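Local coordinates for indole-3-acetic acid-amido synthetase GH3.15 (Arabidopsis thaliana, PDB 6E1Q), which catalyses the ATP-dependent conjugation of glutamine, and possibly cysteine, to the auxin precursor indole-3-butyric acid and also accepts the herbicide 2,4-DB, at residues H477-E483 with P527-V533; A447-A451 with T506-L511; M500-F505 with F578-P584; Q41-L45 with I70-R76. Residue numbers count along the deposited sequence, not the author numbering.

Contact 1. Residues H477-E483 with P527-V533; sequences HYVIYWE and PLEIKVV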
loop_
_atom_site.group_PDB
_atom_site.type_symbol
_atom_site.label_atom_id
_atom_site.label_comp_id
_atom_site.label_asym_id
_atom_site.label_seq_id
_atom_site.Cartn_x
_atom_site.Cartn_y
_atom_site.Cartn_z
ATOM N N HIS A 477 21.321 17.780 12.911
ATOM C CA HIS A 477 20.633 16.747 13.679
ATOM C C HIS A 477 19.288 16.419 13.039
ATOM O O HIS A 477 18.756 17.179 12.226
ATOM C CB HIS A 477 20.458 17.156 15.145
ATOM C CG HIS A 477 19.410 18.203 15.365
ATOM N ND1 HIS A 477 19.625 19.540 15.107
ATOM C CD2 HIS A 477 18.139 18.107 15.822
ATOM C CE1 HIS A 477 18.535 20.224 15.405
ATOM N NE2 HIS A 477 17.616 19.378 15.836
ATOM N N TYR A 478 18.759 15.256 13.406
ATOM C CA TYR A 478 17.460 14.817 12.929
ATOM C C TYR A 478 16.347 15.477 13.725
ATOM O O TYR A 478 16.445 15.649 14.943
ATOM C CB TYR A 478 17.309 13.304 13.052
ATOM C CG TYR A 478 18.201 12.473 12.167
ATOM C CD1 TYR A 478 19.058 13.057 11.248
ATOM C CD2 TYR A 478 18.179 11.086 12.256
ATOM C CE1 TYR A 478 19.871 12.275 10.444
ATOM C CE2 TYR A 478 18.971 10.306 11.454
ATOM C CZ TYR A 478 19.821 10.900 10.556
ATOM O OH TYR A 478 20.620 10.111 9.767
ATOM N N VAL A 479 15.273 15.818 13.022
ATOM C CA VAL A 479 14.020 16.276 13.607
ATOM C C VAL A 479 12.944 15.252 13.258
ATOM O O VAL A 479 12.692 15.003 12.070
ATOM C CB VAL A 479 13.627 17.664 13.073
ATOM C CG1 VAL A 479 12.230 18.021 13.534
ATOM C CG2 VAL A 479 14.626 18.721 13.517
ATOM N N ILE A 480 12.298 14.677 14.275
ATOM C CA ILE A 480 11.144 13.796 14.075
ATOM C C ILE A 480 9.879 14.497 14.568
ATOM O O ILE A 480 9.798 14.905 15.733
ATOM C CB ILE A 480 11.330 12.443 14.779
ATOM C CG1 ILE A 480 12.787 11.993 14.699
ATOM C CG2 ILE A 480 10.402 11.401 14.167
ATOM C CD1 ILE A 480 13.233 11.563 13.320
ATOM N N TYR A 481 8.879 14.620 13.688
ATOM C CA TYR A 481 7.586 15.201 14.053
ATOM C C TYR A 481 6.632 14.094 14.505
ATOM O O TYR A 481 6.354 13.162 13.748
ATOM C CB TYR A 481 6.972 15.975 12.881
ATOM C CG TYR A 481 7.828 17.117 12.363
ATOM C CD1 TYR A 481 7.759 18.383 12.935
ATOM C CD2 TYR A 481 8.709 16.923 11.302
ATOM C CE1 TYR A 481 8.557 19.434 12.464
ATOM C CE2 TYR A 481 9.505 17.961 10.824
ATOM C CZ TYR A 481 9.417 19.208 11.406
ATOM O OH TYR A 481 10.204 20.213 10.921
ATOM N N TRP A 482 6.096 14.223 15.713
ATOM C CA TRP A 482 5.206 13.235 16.311
ATOM C C TRP A 482 3.838 13.869 16.534
ATOM O O TRP A 482 3.728 14.883 17.231
ATOM C CB TRP A 482 5.765 12.728 17.649
ATOM C CG TRP A 482 6.710 11.558 17.532
ATOM C CD1 TRP A 482 7.358 11.140 16.415
ATOM C CD2 TRP A 482 7.091 10.659 18.579
ATOM N NE1 TRP A 482 8.129 10.038 16.697
ATOM C CE2 TRP A 482 7.978 9.718 18.018
ATOM C CE3 TRP A 482 6.768 10.559 19.935
ATOM C CZ2 TRP A 482 8.542 8.686 18.760
ATOM C CZ3 TRP A 482 7.329 9.526 20.679
ATOM C CH2 TRP A 482 8.197 8.602 20.086
ATOM N N GLU A 483 2.798 13.276 15.960
ATOM C CA GLU A 483 1.433 13.672 16.294
ATOM C C GLU A 483 0.865 12.652 17.272
ATOM O O GLU A 483 0.743 11.470 16.937
ATOM C CB GLU A 483 0.544 13.781 15.058
ATOM C CG GLU A 483 -0.871 14.210 15.427
ATOM C CD GLU A 483 -1.745 14.501 14.227
ATOM O OE1 GLU A 483 -1.223 15.028 13.218
ATOM O OE2 GLU A 483 -2.961 14.212 14.310
ATOM N N PRO A 527 22.159 16.180 18.827
ATOM C CA PRO A 527 21.165 15.357 19.530
ATOM C C PRO A 527 19.837 15.311 18.787
ATOM O O PRO A 527 19.301 16.343 18.380
ATOM C CB PRO A 527 21.024 16.053 20.891
ATOM C CG PRO A 527 22.189 17.040 20.963
ATOM C CD PRO A 527 22.462 17.422 19.553
ATOM N N LEU A 528 19.295 14.106 18.634
ATOM C CA LEU A 528 18.020 13.961 17.948
ATOM C C LEU A 528 16.934 14.733 18.681
ATOM O O LEU A 528 16.925 14.829 19.912
ATOM C CB LEU A 528 17.622 12.494 17.832
ATOM C CG LEU A 528 16.322 12.191 17.073
ATOM C CD1 LEU A 528 16.492 10.982 16.178
ATOM C CD2 LEU A 528 15.167 11.967 18.049
ATOM N N GLU A 529 16.009 15.278 17.898
ATOM C CA GLU A 529 14.947 16.133 18.399
ATOM C C GLU A 529 13.605 15.571 17.974
ATOM O O GLU A 529 13.417 15.227 16.805
ATOM C CB GLU A 529 15.110 17.555 17.860
ATOM C CG GLU A 529 14.001 18.506 18.242
ATOM C CD GLU A 529 14.344 19.954 17.885
ATOM O OE1 GLU A 529 15.331 20.175 17.145
ATOM O OE2 GLU A 529 13.630 20.864 18.349
ATOM N N ILE A 530 12.669 15.491 18.913
ATOM C CA ILE A 530 11.287 15.164 18.609
ATOM C C ILE A 530 10.456 16.409 18.859
ATOM O O ILE A 530 10.528 17.008 19.945
ATOM C CB ILE A 530 10.763 13.976 19.435
ATOM C CG1 ILE A 530 11.481 12.686 19.033
ATOM C CG2 ILE A 530 9.244 13.838 19.254
ATOM C CD1 ILE A 530 11.108 11.477 19.889
ATOM N N LYS A 531 9.689 16.810 17.846
ATOM C CA LYS A 531 8.755 17.921 17.952
ATOM C C LYS A 531 7.343 17.354 17.906
ATOM O O LYS A 531 6.989 16.627 16.970
ATOM C CB LYS A 531 8.983 18.946 16.840
ATOM C CG LYS A 531 10.385 19.592 16.862
ATOM C CD LYS A 531 10.694 20.386 15.585
ATOM C CE LYS A 531 11.268 21.751 15.897
ATOM N NZ LYS A 531 12.426 22.130 15.047
ATOM N N VAL A 532 6.563 17.635 18.940
ATOM C CA VAL A 532 5.170 17.213 18.976
ATOM C C VAL A 532 4.327 18.239 18.231
ATOM O O VAL A 532 4.399 19.440 18.511
ATOM C CB VAL A 532 4.700 17.040 20.425
ATOM C CG1 VAL A 532 3.218 16.733 20.476
ATOM C CG2 VAL A 532 5.499 15.923 21.081
ATOM N N VAL A 533 3.540 17.778 17.269
ATOM C CA VAL A 533 2.710 18.677 16.472
ATOM C C VAL A 533 1.259 18.522 16.894
ATOM O O VAL A 533 0.833 17.456 17.351
ATOM C CB VAL A 533 2.887 18.436 14.961
ATOM C CG1 VAL A 533 4.272 18.879 14.538
ATOM C CG2 VAL A 533 2.680 16.953 14.632
#
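Trp482, Val533 and Lys531 lose the most surface where residues 477-483 and 529-533 run side by side as parallel strands. The indole of Trp482 lies against Ile530: CD1 of Ile530 sits 4.0 Å from the centroid of the six-membered ring of Trp482, a CH-pi contact over the ring face, and CG2 of Ile530 is 3.8 Å from CG of Trp482. On the other face, Val533 CG1 approaches Tyr481 CD1 at 3.9 Å, and the aliphatic part of Lys531 lies across Val479, with CD 3.5 Å from Val479 CG1. The amine of Lys531 pairs with Glu571. Backbone bonds fix the register: Lys531 N donates to Ile480 O (2.8 Å), Lys531 O accepts from Trp482 N (2.9 Å), and Val533 N donates to Trp482 O (2.9 Å). Near the start of the pair, His477 NE2 donates to Glu529 OE1 at 2.8 Å, adding a side-chain bond to those of the main chain. These are the two central strands of a four-stranded mixed sheet in the C-terminal domain, flanked by antiparallel strands 461-470 and 574-579, with helix 497-510 covering the face that carries Trp482 and Ile530.

Contact 2. Residues A447-A451 with T506-L511; sequences AVTNA and TVEESL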
loop_
_atom_site.group_PDB
_atom_site.type_symbol
_atom_site.label_atom_id
_atom_site.label_comp_id
_atom_site.label_asym_id
_atom_site.label_seq_id
_atom_site.Cartn_x
_atom_site.Cartn_y
_atom_site.Cartn_z
ATOM N N ALA A 447 13.020 2.247 14.690
ATOM C CA ALA A 447 13.410 3.130 15.787
ATOM C C ALA A 447 12.194 3.802 16.418
ATOM O O ALA A 447 12.064 3.852 17.645
ATOM C CB ALA A 447 14.394 4.183 15.279
ATOM N N VAL A 448 11.297 4.335 15.582
ATOM C CA VAL A 448 10.102 5.022 16.072
ATOM C C VAL A 448 9.153 4.035 16.745
ATOM O O VAL A 448 8.544 4.340 17.774
ATOM C CB VAL A 448 9.417 5.769 14.907
ATOM C CG1 VAL A 448 7.983 6.124 15.253
ATOM C CG2 VAL A 448 10.210 7.017 14.529
ATOM N N THR A 449 9.031 2.830 16.184
ATOM C CA THR A 449 8.323 1.738 16.856
ATOM C C THR A 449 8.860 1.489 18.262
ATOM O O THR A 449 8.088 1.389 19.226
ATOM C CB THR A 449 8.432 0.470 16.008
ATOM O OG1 THR A 449 7.636 0.628 14.824
ATOM C CG2 THR A 449 7.972 -0.779 16.786
ATOM N N ASN A 450 10.186 1.343 18.394
ATOM C CA ASN A 450 10.772 1.156 19.720
ATOM C C ASN A 450 10.461 2.330 20.628
ATOM O O ASN A 450 10.108 2.143 21.799
ATOM C CB ASN A 450 12.290 0.985 19.632
ATOM C CG ASN A 450 12.706 -0.323 18.990
ATOM O OD1 ASN A 450 13.805 -0.429 18.435
ATOM N ND2 ASN A 450 11.850 -1.324 19.078
ATOM N N ALA A 451 10.597 3.554 20.111
ATOM C CA ALA A 451 10.422 4.714 20.984
ATOM C C ALA A 451 8.960 4.921 21.356
ATOM O O ALA A 451 8.655 5.301 22.490
ATOM C CB ALA A 451 10.987 5.969 20.321
ATOM N N THR A 506 15.695 6.753 22.580
ATOM C CA THR A 506 15.390 5.396 22.143
ATOM C C THR A 506 15.405 5.297 20.628
ATOM O O THR A 506 15.844 4.282 20.079
ATOM C CB THR A 506 14.039 4.964 22.713
ATOM O OG1 THR A 506 14.089 5.105 24.131
ATOM C CG2 THR A 506 13.723 3.510 22.375
ATOM N N VAL A 507 14.922 6.333 19.937
ATOM C CA VAL A 507 15.118 6.410 18.490
ATOM C C VAL A 507 16.600 6.340 18.157
ATOM O O VAL A 507 17.029 5.552 17.304
ATOM C CB VAL A 507 14.504 7.698 17.913
ATOM C CG1 VAL A 507 14.661 7.702 16.388
ATOM C CG2 VAL A 507 13.050 7.827 18.280
ATOM N N GLU A 508 17.403 7.186 18.813
ATOM C CA GLU A 508 18.826 7.254 18.486
ATOM C C GLU A 508 19.510 5.921 18.715
ATOM O O GLU A 508 20.318 5.479 17.893
ATOM C CB GLU A 508 19.520 8.318 19.324
ATOM C CG GLU A 508 19.125 9.724 18.997
ATOM C CD GLU A 508 20.172 10.707 19.453
ATOM O OE1 GLU A 508 20.392 10.807 20.680
ATOM O OE2 GLU A 508 20.782 11.367 18.589
ATOM N N GLU A 509 19.203 5.272 19.839
ATOM C CA GLU A 509 19.841 4.009 20.172
ATOM C C GLU A 509 19.472 2.931 19.171
ATOM O O GLU A 509 20.192 1.933 19.053
ATOM C CB GLU A 509 19.445 3.607 21.604
ATOM C CG GLU A 509 19.954 2.262 22.101
ATOM C CD GLU A 509 21.417 2.286 22.539
ATOM O OE1 GLU A 509 22.054 3.360 22.478
ATOM O OE2 GLU A 509 21.929 1.222 22.950
ATOM N N SER A 510 18.370 3.125 18.436
ATOM C CA SER A 510 17.894 2.181 17.439
ATOM C C SER A 510 18.426 2.450 16.036
ATOM O O SER A 510 18.175 1.640 15.139
ATOM C CB SER A 510 16.370 2.203 17.383
ATOM O OG SER A 510 15.788 1.604 18.514
ATOM N N LEU A 511 19.112 3.570 15.806
ATOM C CA LEU A 511 19.615 3.860 14.472
ATOM C C LEU A 511 20.918 3.085 14.259
ATOM O O LEU A 511 21.360 2.324 15.126
ATOM C CB LEU A 511 19.767 5.368 14.279
ATOM C CG LEU A 511 18.477 6.188 14.459
ATOM C CD1 LEU A 511 18.750 7.677 14.418
ATOM C CD2 LEU A 511 17.410 5.831 13.436
#
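Small side chains let helices 441-452 and 497-510 come close here: the axes of the two short segments approach to 7.9 Å, with their directions 141° apart. Ala447 and Ala451, one turn apart, both point at the partner helix. Val507, in the t rotamer, spreads its two methyl groups between them, CG1 lying 3.7 Å from Ala447 CB and CG2 3.4 Å from Ala451 CB. Ala447 also meets Ser510, their CB atoms 3.5 Å apart, and receives CD2 of Leu511 at 3.9 Å from its CB. Thr506 adopts the m rotamer, which turns its methyl group to the other helix, with CG2 3.8 Å from Ala451 CA, while its hydroxyl bonds to Glu502 O within its own helix. Asn450 and Ser510 are both m at chi1, and this brings Asn450 OD1 to 2.8 Å from Ser510 OG. The carbonyl of Thr506 is also near that hydroxyl, with Thr506 O 3.1 Å from Ser510 OG, and Asn450 OD1 is in addition bonded by Lys446. Polar groups thus border an apolar seam that meets strand 477-485 at both ends, Ala451 touching Trp482 and Leu511 touching Tyr478. The arrangement is a close, alanine-lined crossing of two roughly antiparallel helices that pack beside one another on the sheet of the C-terminal alpha/beta domain.

Contact 3. Residues M500-F505 with F578-P584; sequences MEECCF and FLSRKIP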
loop_
_atom_site.group_PDB
_atom_site.type_symbol
_atom_site.label_atom_id
_atom_site.label_comp_id
_atom_site.label_asym_id
_atom_site.label_seq_id
_atom_site.Cartn_x
_atom_site.Cartn_y
_atom_site.Cartn_z
ATOM N N MET A 500 9.434 11.999 27.132
ATOM C CA MET A 500 9.731 12.465 25.769
ATOM C C MET A 500 11.225 12.451 25.495
ATOM O O MET A 500 11.659 12.059 24.406
ATOM C CB MET A 500 9.165 13.877 25.524
ATOM C CG MET A 500 7.658 13.913 25.304
ATOM S SD MET A 500 7.129 12.578 24.194
ATOM C CE MET A 500 7.850 13.104 22.630
ATOM N N GLU A 501 12.029 12.856 26.479
ATOM C CA GLU A 501 13.472 12.861 26.283
ATOM C C GLU A 501 14.009 11.441 26.147
ATOM O O GLU A 501 14.939 11.192 25.367
ATOM C CB GLU A 501 14.144 13.612 27.433
ATOM C CG GLU A 501 13.899 15.128 27.376
ATOM C CD GLU A 501 14.595 15.909 28.500
ATOM O OE1 GLU A 501 14.683 15.409 29.646
ATOM O OE2 GLU A 501 15.051 17.042 28.228
ATOM N N GLU A 502 13.437 10.492 26.894
ATOM C CA GLU A 502 13.847 9.100 26.721
ATOM C C GLU A 502 13.388 8.559 25.373
ATOM O O GLU A 502 14.088 7.728 24.778
ATOM C CB GLU A 502 13.323 8.243 27.878
ATOM C CG GLU A 502 13.850 6.793 27.909
ATOM C CD GLU A 502 15.330 6.687 28.257
ATOM O OE1 GLU A 502 15.941 7.729 28.578
ATOM O OE2 GLU A 502 15.885 5.553 28.224
ATOM N N CYS A 503 12.239 9.033 24.861
ATOM C CA CYS A 503 11.828 8.668 23.504
ATOM C C CYS A 503 12.879 9.100 22.489
ATOM O O CYS A 503 13.247 8.334 21.590
ATOM C CB CYS A 503 10.476 9.303 23.152
ATOM S SG CYS A 503 9.098 8.482 23.965
ATOM N N CYS A 504 13.360 10.342 22.613
ATOM C CA CYS A 504 14.396 10.829 21.710
ATOM C C CYS A 504 15.587 9.888 21.700
ATOM O O CYS A 504 16.072 9.483 20.636
ATOM C CB CYS A 504 14.842 12.228 22.126
ATOM S SG CYS A 504 13.647 13.508 21.847
ATOM N N PHE A 505 16.060 9.524 22.894
ATOM C CA PHE A 505 17.204 8.626 23.006
ATOM C C PHE A 505 16.914 7.263 22.390
ATOM O O PHE A 505 17.788 6.665 21.748
ATOM C CB PHE A 505 17.581 8.463 24.470
ATOM C CG PHE A 505 18.551 7.376 24.712
ATOM C CD1 PHE A 505 19.886 7.539 24.365
ATOM C CD2 PHE A 505 18.141 6.178 25.287
ATOM C CE1 PHE A 505 20.816 6.527 24.606
ATOM C CE2 PHE A 505 19.056 5.154 25.517
ATOM C CZ PHE A 505 20.397 5.329 25.179
ATOM N N PHE A 578 11.680 18.411 22.069
ATOM C CA PHE A 578 12.448 17.655 23.047
ATOM C C PHE A 578 13.716 17.169 22.374
ATOM O O PHE A 578 13.710 16.847 21.181
ATOM C CB PHE A 578 11.638 16.476 23.599
ATOM C CG PHE A 578 10.302 16.874 24.166
ATOM C CD1 PHE A 578 10.180 17.240 25.498
ATOM C CD2 PHE A 578 9.176 16.907 23.362
ATOM C CE1 PHE A 578 8.951 17.609 26.020
ATOM C CE2 PHE A 578 7.951 17.273 23.872
ATOM C CZ PHE A 578 7.836 17.629 25.207
ATOM N N LEU A 579 14.800 17.134 23.130
ATOM C CA LEU A 579 16.076 16.646 22.642
ATOM C C LEU A 579 16.493 15.429 23.450
ATOM O O LEU A 579 16.191 15.324 24.646
ATOM C CB LEU A 579 17.161 17.719 22.747
ATOM C CG LEU A 579 16.930 18.998 21.951
ATOM C CD1 LEU A 579 17.843 20.122 22.463
ATOM C CD2 LEU A 579 17.183 18.726 20.495
ATOM N N SER A 580 17.204 14.515 22.795
ATOM C CA SER A 580 17.828 13.425 23.530
ATOM C C SER A 580 18.833 13.999 24.519
ATOM O O SER A 580 19.602 14.898 24.181
ATOM C CB SER A 580 18.518 12.460 22.567
ATOM O OG SER A 580 19.305 11.502 23.265
ATOM N N ARG A 581 18.813 13.495 25.748
ATOM C CA ARG A 581 19.771 13.936 26.753
ATOM C C ARG A 581 20.885 12.929 26.975
ATOM O O ARG A 581 21.765 13.169 27.798
ATOM C CB ARG A 581 19.060 14.234 28.080
ATOM C CG ARG A 581 18.256 15.529 28.079
ATOM C CD ARG A 581 18.861 16.556 27.125
ATOM N NE ARG A 581 18.073 17.785 27.052
ATOM C CZ ARG A 581 18.384 18.827 26.284
ATOM N NH1 ARG A 581 19.467 18.788 25.519
ATOM N NH2 ARG A 581 17.614 19.907 26.279
ATOM N N LYS A 582 20.872 11.808 26.265
ATOM C CA LYS A 582 21.903 10.799 26.426
ATOM C C LYS A 582 22.507 10.501 25.064
ATOM O O LYS A 582 21.835 10.597 24.035
ATOM C CB LYS A 582 21.339 9.513 27.065
ATOM C CG LYS A 582 20.836 9.699 28.502
ATOM C CD LYS A 582 19.578 8.878 28.770
ATOM C CE LYS A 582 19.876 7.396 28.924
ATOM N NZ LYS A 582 18.638 6.548 28.816
ATOM N N ILE A 583 23.791 10.168 25.063
ATOM C CA ILE A 583 24.477 9.828 23.821
ATOM C C ILE A 583 24.292 8.338 23.563
ATOM O O ILE A 583 24.460 7.530 24.490
ATOM C CB ILE A 583 25.958 10.234 23.879
ATOM C CG1 ILE A 583 26.075 11.740 24.107
ATOM C CG2 ILE A 583 26.684 9.859 22.610
ATOM C CD1 ILE A 583 26.397 12.121 25.532
ATOM N N PRO A 584 23.933 7.931 22.343
ATOM C CA PRO A 584 23.752 6.502 22.059
ATOM C C PRO A 584 25.079 5.758 22.070
ATOM O O PRO A 584 26.153 6.331 21.892
ATOM C CB PRO A 584 23.116 6.491 20.664
ATOM C CG PRO A 584 23.512 7.792 20.051
ATOM C CD PRO A 584 23.614 8.778 21.177
HETATM O O HOH W 1 17.260 11.349 26.633
HETATM O O HOH W 2 14.271 18.430 25.906
#
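Lys582 NZ forms a salt bridge with Glu502 OE1 at 3.0 Å and at the same time lies over the Phe505 ring, 4.0 Å from its centroid, in a cation-pi contact. Its CE atom covers the same ring at 4.1 Å from the centroid, so the lysine chain lies across the aromatic face before reaching the carboxylate. A second, longer ion pair joins Arg581 NE to Glu501 OE2 (3.3 Å), where the hydrogen bond is weak. Two waters reinforce this side: one donates to Glu501 O (2.6 Å) and accepts from Arg581 N (2.8 Å), the other donates to Glu501 OE2 (2.8 Å) and accepts from Leu579 N (3.1 Å). The contact belongs to the alpha/beta C-terminal domain, where helix 497-510 packs against the edge strand 574-579 and the loop that follows it. Backbone bonds tie this chain to its neighbour in the sheet, Phe578 pairing with Ile530 and Ser580, just beyond the strand, with Leu528. Beneath these charged groups, Cys504 faces the chain as the strand gives way to the loop, with SG 3.4 Å from Phe578 O and CB 3.4 Å from Ser580 N. At the N-terminal end of the helical segment, Met500 CB rests over the Phe578 ring, 3.5 Å from its centroid, and Met500 SD makes an oblique Met-aromatic contact at 5.1 Å from that centroid.

Contact 4. Residues Q41-L45 with I70-R76; sequences QTEYL and IRSYIDR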
loop_
_atom_site.group_PDB
_atom_site.type_symbol
_atom_site.label_atom_id
_atom_site.label_comp_id
_atom_site.label_asym_id
_atom_site.label_seq_id
_atom_site.Cartn_x
_atom_site.Cartn_y
_atom_site.Cartn_z
ATOM N N GLN A 41 11.241 -11.546 -30.870
ATOM C CA GLN A 41 11.481 -10.559 -31.910
ATOM C C GLN A 41 11.137 -9.140 -31.470
ATOM O O GLN A 41 11.143 -8.233 -32.307
ATOM C CB GLN A 41 10.726 -10.930 -33.189
ATOM C CG GLN A 41 11.258 -12.204 -33.866
ATOM C CD GLN A 41 12.713 -12.070 -34.334
ATOM O OE1 GLN A 41 13.622 -12.682 -33.763
ATOM N NE2 GLN A 41 12.933 -11.271 -35.376
ATOM N N THR A 42 10.849 -8.920 -30.182
ATOM C CA THR A 42 10.729 -7.548 -29.694
ATOM C C THR A 42 12.069 -6.832 -29.838
ATOM O O THR A 42 13.138 -7.452 -29.835
ATOM C CB THR A 42 10.290 -7.489 -28.225
ATOM O OG1 THR A 42 11.286 -8.101 -27.388
ATOM C CG2 THR A 42 8.943 -8.160 -28.025
ATOM N N GLU A 43 12.011 -5.510 -29.975
ATOM C CA GLU A 43 13.257 -4.756 -30.060
ATOM C C GLU A 43 14.094 -4.964 -28.807
ATOM O O GLU A 43 15.304 -5.171 -28.889
ATOM C CB GLU A 43 12.971 -3.267 -30.271
ATOM C CG GLU A 43 14.202 -2.410 -30.095
ATOM C CD GLU A 43 13.960 -0.930 -30.357
ATOM O OE1 GLU A 43 13.068 -0.570 -31.165
ATOM O OE2 GLU A 43 14.678 -0.122 -29.743
ATOM N N TYR A 44 13.450 -4.966 -27.640
ATOM C CA TYR A 44 14.193 -5.079 -26.386
ATOM C C TYR A 44 14.913 -6.422 -26.276
ATOM O O TYR A 44 16.121 -6.475 -26.019
ATOM C CB TYR A 44 13.255 -4.880 -25.189
ATOM C CG TYR A 44 14.032 -4.751 -23.897
ATOM C CD1 TYR A 44 14.505 -3.514 -23.485
ATOM C CD2 TYR A 44 14.345 -5.870 -23.119
ATOM C CE1 TYR A 44 15.241 -3.378 -22.335
ATOM C CE2 TYR A 44 15.083 -5.738 -21.956
ATOM C CZ TYR A 44 15.523 -4.482 -21.569
ATOM O OH TYR A 44 16.262 -4.300 -20.430
ATOM N N LEU A 45 14.185 -7.524 -26.455
ATOM C CA LEU A 45 14.777 -8.831 -26.178
ATOM C C LEU A 45 15.767 -9.235 -27.261
ATOM O O LEU A 45 16.828 -9.798 -26.961
ATOM C CB LEU A 45 13.679 -9.883 -26.026
ATOM C CG LEU A 45 13.954 -11.006 -25.033
ATOM C CD1 LEU A 45 14.437 -10.419 -23.711
ATOM C CD2 LEU A 45 12.696 -11.845 -24.848
ATOM N N ILE A 70 14.948 1.577 -18.415
ATOM C CA ILE A 70 14.031 1.208 -19.483
ATOM C C ILE A 70 12.953 2.255 -19.728
ATOM O O ILE A 70 12.083 2.041 -20.583
ATOM C CB ILE A 70 13.413 -0.182 -19.228
ATOM C CG1 ILE A 70 12.781 -0.281 -17.840
ATOM C CG2 ILE A 70 14.493 -1.255 -19.332
ATOM C CD1 ILE A 70 11.331 0.087 -17.786
ATOM N N ARG A 71 12.999 3.400 -19.039
ATOM C CA ARG A 71 11.946 4.399 -19.209
ATOM C C ARG A 71 11.794 4.839 -20.664
ATOM O O ARG A 71 10.675 5.152 -21.111
ATOM C CB ARG A 71 12.239 5.606 -18.323
ATOM C CG ARG A 71 11.233 6.735 -18.434
ATOM C CD ARG A 71 11.648 7.903 -17.548
ATOM N NE ARG A 71 10.639 8.958 -17.579
ATOM C CZ ARG A 71 10.776 10.131 -16.979
ATOM N NH1 ARG A 71 11.890 10.406 -16.299
ATOM N NH2 ARG A 71 9.798 11.029 -17.060
ATOM N N SER A 72 12.898 4.871 -21.419
ATOM C CA SER A 72 12.832 5.370 -22.790
ATOM C C SER A 72 11.922 4.511 -23.666
ATOM O O SER A 72 11.201 5.041 -24.520
ATOM C CB SER A 72 14.236 5.444 -23.388
ATOM O OG SER A 72 14.778 4.142 -23.534
ATOM N N TYR A 73 11.958 3.180 -23.488
ATOM C CA TYR A 73 11.035 2.311 -24.215
ATOM C C TYR A 73 9.585 2.680 -23.912
ATOM O O TYR A 73 8.746 2.762 -24.817
ATOM C CB TYR A 73 11.311 0.832 -23.876
ATOM C CG TYR A 73 12.692 0.407 -24.295
ATOM C CD1 TYR A 73 12.938 -0.052 -25.583
ATOM C CD2 TYR A 73 13.771 0.532 -23.421
ATOM C CE1 TYR A 73 14.231 -0.413 -25.990
ATOM C CE2 TYR A 73 15.061 0.171 -23.810
ATOM C CZ TYR A 73 15.283 -0.308 -25.094
ATOM O OH TYR A 73 16.563 -0.662 -25.482
ATOM N N ILE A 74 9.269 2.899 -22.638
ATOM C CA ILE A 74 7.898 3.243 -22.267
ATOM C C ILE A 74 7.501 4.587 -22.870
ATOM O O ILE A 74 6.383 4.749 -23.380
ATOM C CB ILE A 74 7.751 3.233 -20.734
ATOM C CG1 ILE A 74 8.113 1.844 -20.202
ATOM C CG2 ILE A 74 6.303 3.580 -20.319
ATOM C CD1 ILE A 74 8.213 1.779 -18.687
ATOM N N ASP A 75 8.411 5.569 -22.831
ATOM C CA ASP A 75 8.113 6.872 -23.419
ATOM C C ASP A 75 7.899 6.751 -24.926
ATOM O O ASP A 75 7.008 7.399 -25.489
ATOM C CB ASP A 75 9.240 7.872 -23.111
ATOM C CG ASP A 75 9.236 8.356 -21.650
ATOM O OD1 ASP A 75 8.172 8.344 -20.984
ATOM O OD2 ASP A 75 10.313 8.766 -21.166
ATOM N N ARG A 76 8.702 5.924 -25.604
ATOM C CA ARG A 76 8.519 5.791 -27.049
ATOM C C ARG A 76 7.187 5.135 -27.377
ATOM O O ARG A 76 6.524 5.532 -28.347
ATOM C CB ARG A 76 9.686 5.029 -27.701
ATOM C CG ARG A 76 11.048 5.710 -27.460
ATOM C CD ARG A 76 12.276 4.919 -27.925
ATOM N NE ARG A 76 12.099 4.186 -29.171
ATOM C CZ ARG A 76 12.709 3.044 -29.459
ATOM N NH1 ARG A 76 13.504 2.462 -28.563
ATOM N NH2 ARG A 76 12.500 2.465 -30.629
#
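An aromatic pair and a bidentate salt bridge join the start of helix 43-49 to helix 67-78 in the N-terminal domain. The edge of the Tyr44 ring points into the face of the Tyr73 ring in a T-shaped stack, with centroids 5.1 Å apart and planes at 80°. Tyr44 CE1 also packs on Ile70 CG2 at 3.8 Å, one turn back along the second helix. A turn further on from Tyr73, Glu43 engages Arg76 through both oxygens: NH1 of Arg76 donates to OE2 of Glu43 and NH2 of Arg76 to OE1 of Glu43, each at 3.1 Å. Glu81 holds the same guanidinium group through NE. Thr42 provides the N-cap of helix 43-49, its OG1 accepting from Leu45 N at 3.1 Å. Tyr44 also meets the ring of Tyr402. The side chain of Ile70 lies about 8 Å from that of Glu330, an ATP-binding residue, which places the Ile70 end of the contact near the nucleotide site, consistent with a peripheral position in the ANL-type adenylating fold.

How the contacts relate
From the N terminus, contact 4 comes first: it closes a short loop of 24 residues, ties together two helices of the N-terminal domain, and is complete before any other begins. The remaining three belong to a compact cluster far from it, about 44 to 51 Å away between centres. Contact 2 opens at 447-451, contact 1 at 477-483 and contact 3 at 500-505; they close in the same order, at 506-511, 527-533 and 578-584, so each crosses the other two and none nests. Contacts 2 and 3 share helix 497-510, and contacts 1 and 3 share a sheet through adjacent strands 529-533 and 574-579. Together they join sheet, helices and C-terminal tail.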